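Local coordinates for protein peptidase, C14 family (Geobacter sulfurreducens PCA, PDB 3BIJ) that is of unknown function but probably acts as a cysteine endopeptidase of the caspase-like C14 family, at residues 22-26 with 82-86; 113-119 with 190-195; 162-166 with 213-218. All coordinates share one frame; numbering follows the deposited sequence.

Contact 1. Residues 22-26 with 82-86; sequences WAGKL and SGHGG
The Ser-Gly-His-Gly sequence of residues 82-85, carried on the broken strand 76-89 of the caspase-like domain, matches the histidine motif of clan CD peptidases, and its His84 is held against the loop 22-26 by Trp22, Gly24 and Leu26. That position in the motif is consistent with a catalytic role for His84, as in relatives. The evidence for a fixed imidazole is that both of its faces and part of its edge have neighbours in the loop. On one face Trp22 CH2 stands over the ring centre, 3.5 Å from His84 ND1; the two rings form a tilted edge-to-face pair, with planes at 55° and centroids 4.7 Å apart. Trp22 reaches this place because its CG lies opposite the backbone N (chi1 -176°), which swings the six-membered ring toward the histidine. The other face receives a CH-pi contact from Leu26, whose CD1 sits 3.7 Å from the ring centroid and 25° off the ring normal. While CD1 lies over the face, Leu26 CG and CD2 also come close at the CE1-NE2 side.

Between these two hydrophobic neighbours the backbone of Gly24 bends with positive phi, and its CA lies over a face of the Trp22 indole. A side chain there would be crowded by Trp22 CZ3 and tight against His84 ND1, so the turn has little room for anything but glycine. Trp22 also meets Phe219 of the second subunit, the rings nearly perpendicular, while the neighbouring Gly83 O accepts a hydrogen bond from Ser134 OG. Gly24 O approaches the imidazole at its edge, in the ring plane, 3.1 Å from His84 CE1, whereas its angle to His84 ND1 is too poor for a hydrogen bond.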
loop_
_atom_site.group_PDB
_atom_site.type_symbol
_atom_site.label_atom_id
_atom_site.label_comp_id
_atom_site.label_asym_id
_atom_site.label_seq_id
_atom_site.Cartn_x
_atom_site.Cartn_y
_atom_site.Cartn_z
ATOM N N TRP A 22 -14.453 -18.663 22.418
ATOM C CA TRP A 22 -13.854 -18.630 21.089
ATOM C C TRP A 22 -14.135 -19.949 20.383
ATOM O O TRP A 22 -13.907 -21.015 20.954
ATOM C CB TRP A 22 -12.349 -18.445 21.217
ATOM C CG TRP A 22 -11.654 -18.302 19.907
ATOM C CD1 TRP A 22 -11.862 -17.330 18.982
ATOM C CD2 TRP A 22 -10.559 -19.087 19.425
ATOM N NE1 TRP A 22 -10.956 -17.440 17.961
ATOM C CE2 TRP A 22 -10.142 -18.511 18.208
ATOM C CE3 TRP A 22 -9.882 -20.213 19.906
ATOM C CZ2 TRP A 22 -9.084 -19.021 17.468
ATOM C CZ3 TRP A 22 -8.831 -20.719 19.167
ATOM C CH2 TRP A 22 -8.440 -20.120 17.962
ATOM N N ALA A 23 -14.612 -19.887 19.146
ATOM C CA ALA A 23 -14.914 -21.103 18.394
ATOM C C ALA A 23 -13.757 -21.547 17.488
ATOM O O ALA A 23 -13.764 -22.665 16.955
ATOM C CB ALA A 23 -16.180 -20.896 17.560
ATOM N N GLY A 24 -12.772 -20.667 17.320
ATOM C CA GLY A 24 -11.628 -20.972 16.479
ATOM C C GLY A 24 -12.036 -21.475 15.111
ATOM O O GLY A 24 -11.471 -22.435 14.592
ATOM N N LYS A 25 -13.030 -20.824 14.521
ATOM C CA LYS A 25 -13.533 -21.214 13.209
ATOM C C LYS A 25 -12.515 -21.111 12.076
ATOM O O LYS A 25 -11.745 -20.148 11.982
ATOM C CB LYS A 25 -14.768 -20.377 12.866
ATOM C CG LYS A 25 -16.038 -20.776 13.635
ATOM C CD LYS A 25 -16.998 -21.619 12.779
ATOM C CE LYS A 25 -16.299 -22.877 12.231
ATOM N NZ LYS A 25 -17.132 -23.728 11.309
ATOM N N LEU A 26 -12.522 -22.134 11.229
ATOM C CA LEU A 26 -11.661 -22.218 10.049
ATOM C C LEU A 26 -12.454 -23.015 9.027
ATOM O O LEU A 26 -13.388 -23.724 9.392
ATOM C CB LEU A 26 -10.351 -22.942 10.369
ATOM C CG LEU A 26 -9.395 -22.227 11.327
ATOM C CD1 LEU A 26 -8.305 -23.177 11.761
ATOM C CD2 LEU A 26 -8.809 -20.993 10.659
ATOM N N SER A 82 -4.266 -30.293 10.912
ATOM C CA SER A 82 -4.656 -28.988 10.435
ATOM C C SER A 82 -5.597 -28.427 11.477
ATOM O O SER A 82 -6.671 -28.973 11.736
ATOM C CB SER A 82 -5.319 -29.062 9.061
ATOM O OG SER A 82 -4.335 -29.224 8.061
ATOM N N GLY A 83 -5.151 -27.350 12.106
ATOM C CA GLY A 83 -5.940 -26.703 13.135
ATOM C C GLY A 83 -5.164 -25.508 13.637
ATOM O O GLY A 83 -4.162 -25.123 13.037
ATOM N N HIS A 84 -5.623 -24.927 14.737
ATOM C CA HIS A 84 -4.964 -23.773 15.319
ATOM C C HIS A 84 -3.818 -24.203 16.204
ATOM O O HIS A 84 -3.836 -25.297 16.765
ATOM C CB HIS A 84 -5.933 -22.966 16.185
ATOM C CG HIS A 84 -6.771 -21.996 15.420
ATOM N ND1 HIS A 84 -8.117 -22.189 15.197
ATOM C CD2 HIS A 84 -6.448 -20.830 14.814
ATOM C CE1 HIS A 84 -8.590 -21.181 14.485
ATOM N NE2 HIS A 84 -7.597 -20.344 14.238
ATOM N N GLY A 85 -2.832 -23.323 16.330
ATOM C CA GLY A 85 -1.700 -23.597 17.186
ATOM C C GLY A 85 -1.921 -22.741 18.415
ATOM O O GLY A 85 -2.211 -21.556 18.291
ATOM N N GLY A 86 -1.801 -23.319 19.601
ATOM C CA GLY A 86 -2.033 -22.527 20.795
ATOM C C GLY A 86 -0.805 -22.256 21.635
ATOM O O GLY A 86 0.294 -22.705 21.330
#

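Contact 2. Residues 113-119 with 190-195; sequences DELYALL and TKKVDL
Lys192 and Asp113 form the salt bridge that crosses this contact, NZ to OD1 at 3.3 Å, and the hydrogen bond within it is weak. The lysine chain is bent at chi2, chi3 and chi4, which folds it back so that CG also lies 3.4 Å from Asp113 OD1 and NZ makes a second weak bond, to Thr190 O at 3.3 Å. The ammonium group is thus shared between a carboxylate and a backbone carbonyl. Glu114 meets the loop chiefly through its aliphatic part, CG 3.7 Å from Thr190 CG2; its carboxylate is engaged by Arg57 and by Ile111 N, and Thr190 OG1 bonds to Ile186 O in helix 180-189.

These residues join helix 112-119 of the alpha/beta caspase-like domain to the irregular link between helix 180-189 and strand 201-206, while Leu115 and Leu118 turn to helix 57-70. Farther along, Val193 CG2 rests 3.8 Å from Tyr116 CB and equally close to Ala117 N, a single methyl lying against the helix surface. Leu195 then crosses Tyr116 at about a right angle. Its CD1 lies over one ring face, 3.9 Å from the centroid and 28° off the normal, and comes within 3.5 Å of Tyr116 CE2. Beyond it, Leu119 CD1 meets Leu195 CD2 at 4.3 Å.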
loop_
_atom_site.group_PDB
_atom_site.type_symbol
_atom_site.label_atom_id
_atom_site.label_comp_id
_atom_site.label_asym_id
_atom_site.label_seq_id
_atom_site.Cartn_x
_atom_site.Cartn_y
_atom_site.Cartn_z
ATOM N N ASP A 113 4.720 -30.716 24.671
ATOM C CA ASP A 113 5.418 -31.760 25.403
ATOM C C ASP A 113 4.628 -33.058 25.428
ATOM O O ASP A 113 5.202 -34.135 25.335
ATOM C CB ASP A 113 5.722 -31.289 26.824
ATOM C CG ASP A 113 6.952 -30.401 26.884
ATOM O OD1 ASP A 113 6.964 -29.427 27.678
ATOM O OD2 ASP A 113 7.913 -30.692 26.135
ATOM N N GLU A 114 3.310 -32.959 25.555
ATOM C CA GLU A 114 2.480 -34.157 25.571
ATOM C C GLU A 114 2.609 -34.900 24.241
ATOM O O GLU A 114 2.663 -36.127 24.216
ATOM C CB GLU A 114 1.014 -33.794 25.806
ATOM C CG GLU A 114 0.768 -32.881 26.999
ATOM C CD GLU A 114 -0.712 -32.680 27.282
ATOM O OE1 GLU A 114 -1.335 -33.593 27.867
ATOM O OE2 GLU A 114 -1.255 -31.613 26.907
ATOM N N LEU A 115 2.648 -34.154 23.137
ATOM C CA LEU A 115 2.778 -34.745 21.806
ATOM C C LEU A 115 4.174 -35.327 21.637
ATOM O O LEU A 115 4.340 -36.457 21.178
ATOM C CB LEU A 115 2.540 -33.683 20.732
ATOM C CG LEU A 115 2.780 -34.125 19.292
ATOM C CD1 LEU A 115 1.824 -35.246 18.925
ATOM C CD2 LEU A 115 2.615 -32.935 18.363
ATOM N N TYR A 116 5.178 -34.540 22.001
ATOM C CA TYR A 116 6.551 -34.991 21.896
ATOM C C TYR A 116 6.734 -36.284 22.673
ATOM O O TYR A 116 7.361 -37.217 22.178
ATOM C CB TYR A 116 7.507 -33.914 22.418
ATOM C CG TYR A 116 7.595 -32.697 21.528
ATOM C CD1 TYR A 116 8.117 -31.490 22.007
ATOM C CD2 TYR A 116 7.143 -32.745 20.207
ATOM C CE1 TYR A 116 8.179 -30.357 21.192
ATOM C CE2 TYR A 116 7.200 -31.631 19.387
ATOM C CZ TYR A 116 7.716 -30.436 19.882
ATOM O OH TYR A 116 7.748 -29.327 19.064
ATOM N N ALA A 117 6.175 -36.353 23.878
ATOM C CA ALA A 117 6.312 -37.561 24.698
ATOM C C ALA A 117 5.638 -38.748 24.021
ATOM O O ALA A 117 6.165 -39.869 24.030
ATOM C CB ALA A 117 5.709 -37.347 26.080
ATOM N N LEU A 118 4.469 -38.505 23.440
ATOM C CA LEU A 118 3.735 -39.556 22.748
ATOM C C LEU A 118 4.582 -40.102 21.595
ATOM O O LEU A 118 4.662 -41.319 21.383
ATOM C CB LEU A 118 2.399 -39.013 22.226
ATOM C CG LEU A 118 1.124 -39.342 23.015
ATOM C CD1 LEU A 118 1.376 -39.254 24.499
ATOM C CD2 LEU A 118 0.026 -38.387 22.608
ATOM N N LEU A 119 5.229 -39.208 20.856
ATOM C CA LEU A 119 6.067 -39.641 19.744
ATOM C C LEU A 119 7.258 -40.457 20.242
ATOM O O LEU A 119 7.814 -41.271 19.502
ATOM C CB LEU A 119 6.567 -38.430 18.954
ATOM C CG LEU A 119 5.482 -37.601 18.264
ATOM C CD1 LEU A 119 6.130 -36.450 17.527
ATOM C CD2 LEU A 119 4.687 -38.455 17.299
ATOM N N THR A 190 3.557 -33.209 33.015
ATOM C CA THR A 190 4.155 -33.471 31.709
ATOM C C THR A 190 5.584 -32.944 31.681
ATOM O O THR A 190 5.827 -31.783 31.354
ATOM C CB THR A 190 3.352 -32.817 30.538
ATOM O OG1 THR A 190 3.226 -31.406 30.758
ATOM C CG2 THR A 190 1.969 -33.438 30.420
ATOM N N LYS A 191 6.523 -33.812 32.038
ATOM C CA LYS A 191 7.939 -33.456 32.057
ATOM C C LYS A 191 8.376 -33.246 30.611
ATOM O O LYS A 191 7.932 -33.960 29.707
ATOM C CB LYS A 191 8.771 -34.580 32.703
ATOM C CG LYS A 191 9.962 -34.116 33.565
ATOM C CD LYS A 191 9.505 -33.425 34.857
ATOM C CE LYS A 191 10.674 -33.137 35.812
ATOM N NZ LYS A 191 11.666 -32.163 35.267
ATOM N N LYS A 192 9.241 -32.259 30.401
ATOM C CA LYS A 192 9.738 -31.932 29.074
ATOM C C LYS A 192 10.563 -33.078 28.494
ATOM O O LYS A 192 11.079 -33.916 29.232
ATOM C CB LYS A 192 10.591 -30.657 29.132
ATOM C CG LYS A 192 9.838 -29.357 29.497
ATOM C CD LYS A 192 9.668 -29.133 31.012
ATOM C CE LYS A 192 8.276 -29.524 31.524
ATOM N NZ LYS A 192 7.153 -28.737 30.929
ATOM N N VAL A 193 10.681 -33.108 27.171
ATOM C CA VAL A 193 11.441 -34.147 26.492
ATOM C C VAL A 193 12.110 -33.614 25.235
ATOM O O VAL A 193 11.608 -32.692 24.598
ATOM C CB VAL A 193 10.543 -35.329 26.117
ATOM C CG1 VAL A 193 10.373 -36.246 27.317
ATOM C CG2 VAL A 193 9.184 -34.812 25.655
ATOM N N ASP A 194 13.242 -34.213 24.884
ATOM C CA ASP A 194 14.016 -33.802 23.717
ATOM C C ASP A 194 13.749 -34.706 22.503
ATOM O O ASP A 194 14.104 -35.887 22.505
ATOM C CB ASP A 194 15.509 -33.832 24.077
ATOM C CG ASP A 194 16.368 -32.991 23.138
ATOM O OD1 ASP A 194 16.080 -31.779 22.995
ATOM O OD2 ASP A 194 17.337 -33.538 22.559
ATOM N N LEU A 195 13.136 -34.146 21.462
ATOM C CA LEU A 195 12.833 -34.916 20.261
ATOM C C LEU A 195 14.056 -35.565 19.618
ATOM O O LEU A 195 13.923 -36.480 18.803
ATOM C CB LEU A 195 12.122 -34.048 19.220
ATOM C CG LEU A 195 10.593 -34.064 19.212
ATOM C CD1 LEU A 195 10.100 -33.159 18.086
ATOM C CD2 LEU A 195 10.071 -35.487 19.000
#

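Contact 3. Residues 162-166 with 213-218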
loop_
_atom_site.group_PDB
_atom_site.type_symbol
_atom_site.label_atom_id
_atom_site.label_comp_id
_atom_site.label_asym_id
_atom_site.label_seq_id
_atom_site.Cartn_x
_atom_site.Cartn_y
_atom_site.Cartn_z
ATOM N N ILE A 162 -8.314 -13.384 4.770
ATOM C CA ILE A 162 -7.003 -13.922 5.144
ATOM C C ILE A 162 -6.919 -14.421 6.591
ATOM O O ILE A 162 -6.587 -13.651 7.496
ATOM C CB ILE A 162 -5.894 -12.869 4.963
ATOM C CG1 ILE A 162 -5.969 -12.281 3.554
ATOM C CG2 ILE A 162 -4.525 -13.503 5.208
ATOM C CD1 ILE A 162 -5.820 -13.299 2.457
ATOM N N ARG A 163 -7.197 -15.709 6.790
ATOM C CA ARG A 163 -7.158 -16.329 8.113
ATOM C C ARG A 163 -5.885 -17.141 8.343
ATOM O O ARG A 163 -5.406 -17.844 7.458
ATOM C CB ARG A 163 -8.363 -17.260 8.321
ATOM C CG ARG A 163 -9.720 -16.606 8.148
ATOM C CD ARG A 163 -10.853 -17.625 8.247
ATOM N NE ARG A 163 -10.652 -18.764 7.347
ATOM C CZ ARG A 163 -10.540 -18.672 6.021
ATOM N NH1 ARG A 163 -10.610 -17.488 5.429
ATOM N NH2 ARG A 163 -10.355 -19.761 5.283
ATOM N N TYR A 164 -5.356 -17.052 9.553
ATOM C CA TYR A 164 -4.161 -17.783 9.912
ATOM C C TYR A 164 -4.540 -18.801 10.986
ATOM O O TYR A 164 -5.389 -18.541 11.833
ATOM C CB TYR A 164 -3.110 -16.804 10.420
ATOM C CG TYR A 164 -2.547 -15.899 9.343
ATOM C CD1 TYR A 164 -1.661 -16.398 8.384
ATOM C CD2 TYR A 164 -2.853 -14.539 9.311
ATOM C CE1 TYR A 164 -1.079 -15.563 7.429
ATOM C CE2 TYR A 164 -2.278 -13.690 8.357
ATOM C CZ TYR A 164 -1.393 -14.210 7.428
ATOM O OH TYR A 164 -0.774 -13.395 6.516
ATOM N N ARG A 165 -3.904 -19.964 10.942
ATOM C CA ARG A 165 -4.200 -21.034 11.874
ATOM C C ARG A 165 -3.508 -20.909 13.222
ATOM O O ARG A 165 -2.913 -21.859 13.729
ATOM C CB ARG A 165 -3.877 -22.363 11.202
ATOM C CG ARG A 165 -4.752 -22.616 9.979
ATOM C CD ARG A 165 -4.461 -23.953 9.308
ATOM N NE ARG A 165 -5.426 -24.258 8.261
ATOM C CZ ARG A 165 -5.387 -25.341 7.495
ATOM N NH1 ARG A 165 -6.325 -25.521 6.570
ATOM N NH2 ARG A 165 -4.409 -26.233 7.654
ATOM N N ALA A 166 -3.601 -19.721 13.805
ATOM C CA ALA A 166 -3.003 -19.475 15.109
ATOM C C ALA A 166 -4.051 -18.843 16.011
ATOM O O ALA A 166 -4.767 -17.923 15.606
ATOM C CB ALA A 166 -1.809 -18.547 14.975
ATOM N N LEU A 213 3.470 -17.377 10.052
ATOM C CA LEU A 213 2.124 -17.841 10.357
ATOM C C LEU A 213 1.661 -18.658 9.175
ATOM O O LEU A 213 2.092 -18.410 8.046
ATOM C CB LEU A 213 1.167 -16.670 10.555
ATOM C CG LEU A 213 1.270 -15.862 11.845
ATOM C CD1 LEU A 213 0.154 -14.852 11.842
ATOM C CD2 LEU A 213 1.161 -16.775 13.072
ATOM N N SER A 214 0.789 -19.630 9.435
ATOM C CA SER A 214 0.260 -20.498 8.381
ATOM C C SER A 214 -1.111 -20.034 7.938
ATOM O O SER A 214 -2.018 -19.876 8.751
ATOM C CB SER A 214 0.178 -21.948 8.861
ATOM O OG SER A 214 1.464 -22.519 8.928
ATOM N N GLN A 215 -1.264 -19.843 6.638
ATOM C CA GLN A 215 -2.519 -19.361 6.101
ATOM C C GLN A 215 -3.581 -20.438 5.892
ATOM O O GLN A 215 -3.293 -21.533 5.416
ATOM C CB GLN A 215 -2.242 -18.630 4.798
ATOM C CG GLN A 215 -3.349 -17.723 4.386
ATOM C CD GLN A 215 -2.926 -16.771 3.290
ATOM O OE1 GLN A 215 -2.007 -15.959 3.475
ATOM N NE2 GLN A 215 -3.599 -16.857 2.137
ATOM N N ASP A 216 -4.811 -20.123 6.276
ATOM C CA ASP A 216 -5.926 -21.039 6.114
ATOM C C ASP A 216 -6.667 -20.651 4.839
ATOM O O ASP A 216 -7.358 -19.635 4.808
ATOM C CB ASP A 216 -6.884 -20.924 7.294
ATOM C CG ASP A 216 -8.151 -21.742 7.095
ATOM O OD1 ASP A 216 -9.263 -21.209 7.306
ATOM O OD2 ASP A 216 -8.041 -22.929 6.734
ATOM N N GLY A 217 -6.519 -21.449 3.791
ATOM C CA GLY A 217 -7.203 -21.149 2.547
ATOM C C GLY A 217 -8.684 -21.469 2.640
ATOM O O GLY A 217 -9.158 -21.916 3.689
ATOM N N ALA A 218 -9.423 -21.249 1.553
ATOM C CA ALA A 218 -10.858 -21.530 1.559
ATOM C C ALA A 218 -11.184 -23.009 1.331
ATOM O O ALA A 218 -12.256 -23.472 1.729
ATOM C CB ALA A 218 -11.563 -20.676 0.518
#
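Asp216 lies between two arginines of 162-166, and this salt-bridge network is the tight part of the contact. Arg163, bent at chi3 (-52°), brings NE and NH2 to the same oxygen, OD1, with NH2 at 2.7 Å; both bonds are weak because the N-H directions miss the acceptor, and the guanidinium and carboxylate planes stand nearly perpendicular. Arg165 takes the other oxygen. Its chain is extended from CG to NE, and NH1 meets the anti lone pair of Asp216 OD2 at 3.1 Å, with that oxygen almost in the guanidinium plane. Two backbone bonds accompany the network: Asp216 N to Arg163 O at 2.6 Å, nearly straight at 173°, and Arg165 N to Ser214 O at 2.9 Å.

On the Tyr164 side the packing is largely through carbon, although Ser214 O lies at the edge of the ring and the Gln215 side chain shares this face of the sheet. Leu213 CD1 lies over the Tyr164 ring, 4.1 Å from the centroid, and Leu213 CD2 touches Ala166 CB at 3.9 Å. Packing thins toward exposed Ile162, whose CG2 comes no nearer than 3.9 Å to Gln215 OE1.

Arg165 NH2 also bridges to Asp32 and bonds to Asp133 O, while Ala166 packs on Cys135. Without the guanidinium, with an alanine here, Asp32 and Asp216 OD2 would probably lose their shared cation and a gap would open between them. Residues 163-164 pair weakly, in antiparallel fashion, with 215-216, as substrates of caspase-fold peptidases pair with the enzyme, and Arg165 sits in the acidic pocket much as a P1 arginine would in metacaspases, consistent with 162-166 lying along the substrate-binding cleft.

From the N terminus, contact 1 comes first: the loop after strand 4-10 meets strand 76-89, closing a loop of 55 residues before the others open. Contacts 2 and 3, closing over 70 and 46 residues, cross, since 162-166 falls between 113-119 and 190-195, and 213-218 follows both. In space contact 2 stands apart, on the opposite side of the chain's centre from contact 3 and about 26 Å from it between centres, joining a helix to the approach to strand 201-206. Contacts 1 and 3 touch: Gly85 N lies 3.0 Å from Arg165 O, a probable hydrogen bond, and His84 CD2 lies 3.2 Å from Ala166 N, tying the short two-stranded sheet to the histidine motif.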